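Phosphosugar isomerase (PDB 5UQI) probably interconverts arabinose-5-phosphate and ribulose-5-phosphate as a sugar isomerase of the SIS family, and binds arabinose-5-phosphate. Local coordinates at residues A[76-79]-A[80-84]. Sequence-based numbering, arbitrary orientation.
Sequences HGTE and AVHGD
The imidazole of His82 turns an edge to Thr78. Its CD2 lies 3.0 Å from Thr78 O, near the ring plane, and 3.7 Å from Thr78 CG2. The two side chains run side by side. With CG of His82 anti to its carbonyl carbon (chi1 -64°), the ring reaches back along the helix to Thr78. The ring of His76 has Thr78 CB and Glu79 N at its edge, in plane. The carboxylate of Asp84 places OD2 3.3 Å from Glu79 CB. A water bonded to both Glu79 OE1 and Asp84 OD1 bridges the two acids, which probably eases the repulsion between them. A second water donates to Asp84 OD2 and accepts from His76 N, tying the helix end to its start. His76 is the N-cap, and its O accepts from Ala80 N at 2.8 Å. Glu79 O takes two bonds from opposite faces of its plane: His82 N (3.0 Å) sits well above the plane, and Asp84 N (3.0 Å) is only tilted from it. Gly83, with positive phi (125°), gives a weak bond from its N to Ala80 O. This short helix follows strand 72-76, outermost in this chain's parallel SIS-domain sheet, and its C-terminus closes in a Schellman motif with Gly83 at C-prime.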
# COMPACT_ATOMS: atom_id res chain seq x y z
N HIS A 76 0.07 -0.97 -12.81
CA HIS A 76 -1.22 -1.66 -12.59
C HIS A 76 -1.09 -3.14 -12.77
O HIS A 76 -0.39 -3.59 -13.66
CB HIS A 76 -2.20 -1.05 -13.61
CG HIS A 76 -3.61 -1.51 -13.42
ND1 HIS A 76 -4.08 -2.69 -14.00
CD2 HIS A 76 -4.66 -0.97 -12.75
CE1 HIS A 76 -5.35 -2.85 -13.66
NE2 HIS A 76 -5.74 -1.80 -12.95
N GLY A 77 -1.77 -3.92 -11.91
CA GLY A 77 -1.55 -5.39 -11.93
C GLY A 77 -1.94 -6.04 -13.27
O GLY A 77 -1.28 -6.97 -13.75
N THR A 78 -2.99 -5.55 -13.95
CA THR A 78 -3.31 -6.09 -15.28
C THR A 78 -2.35 -5.61 -16.31
O THR A 78 -1.89 -6.38 -17.15
CB THR A 78 -4.74 -5.63 -15.70
OG1 THR A 78 -5.62 -6.36 -14.83
CG2 THR A 78 -5.07 -6.02 -17.15
N GLU A 79 -2.00 -4.35 -16.28
CA GLU A 79 -0.99 -3.92 -17.25
C GLU A 79 0.35 -4.67 -17.08
O GLU A 79 1.03 -4.94 -18.09
CB GLU A 79 -0.74 -2.40 -17.14
CG GLU A 79 -2.07 -1.59 -17.40
CD GLU A 79 -2.63 -1.90 -18.78
OE1 GLU A 79 -1.79 -1.93 -19.76
OE2 GLU A 79 -3.84 -2.26 -18.94
N ALA A 80 0.71 -5.03 -15.83
CA ALA A 80 1.92 -5.78 -15.59
C ALA A 80 1.96 -7.05 -16.44
O ALA A 80 2.98 -7.35 -17.02
CB ALA A 80 1.97 -6.12 -14.10
N VAL A 81 0.84 -7.77 -16.50
CA VAL A 81 0.89 -9.10 -17.20
C VAL A 81 0.69 -8.92 -18.71
O VAL A 81 0.67 -9.89 -19.48
CB VAL A 81 -0.10 -10.10 -16.58
CG1 VAL A 81 0.29 -10.37 -15.13
CG2 VAL A 81 -1.58 -9.74 -16.80
N HIS A 82 0.45 -7.68 -19.15
CA HIS A 82 0.41 -7.31 -20.57
C HIS A 82 1.65 -6.53 -20.98
O HIS A 82 1.59 -5.77 -21.94
CB HIS A 82 -0.90 -6.58 -20.89
CG HIS A 82 -2.09 -7.45 -20.71
ND1 HIS A 82 -2.60 -8.23 -21.72
CD2 HIS A 82 -2.87 -7.68 -19.63
CE1 HIS A 82 -3.63 -8.93 -21.27
NE2 HIS A 82 -3.79 -8.65 -19.99
N GLY A 83 2.76 -6.72 -20.29
CA GLY A 83 4.05 -6.19 -20.74
C GLY A 83 4.72 -5.32 -19.69
O GLY A 83 5.91 -5.15 -19.76
N ASP A 84 3.92 -4.70 -18.81
CA ASP A 84 4.53 -3.69 -17.92
C ASP A 84 5.41 -4.29 -16.86
O ASP A 84 6.13 -3.55 -16.16
CB ASP A 84 3.46 -2.75 -17.25
CG ASP A 84 2.81 -1.76 -18.22
OD1 ASP A 84 2.95 -1.85 -19.44
OD2 ASP A 84 2.09 -0.83 -17.70
O HOH W 1 0.89 0.15 -15.38
O HOH W 2 0.51 -1.53 -21.01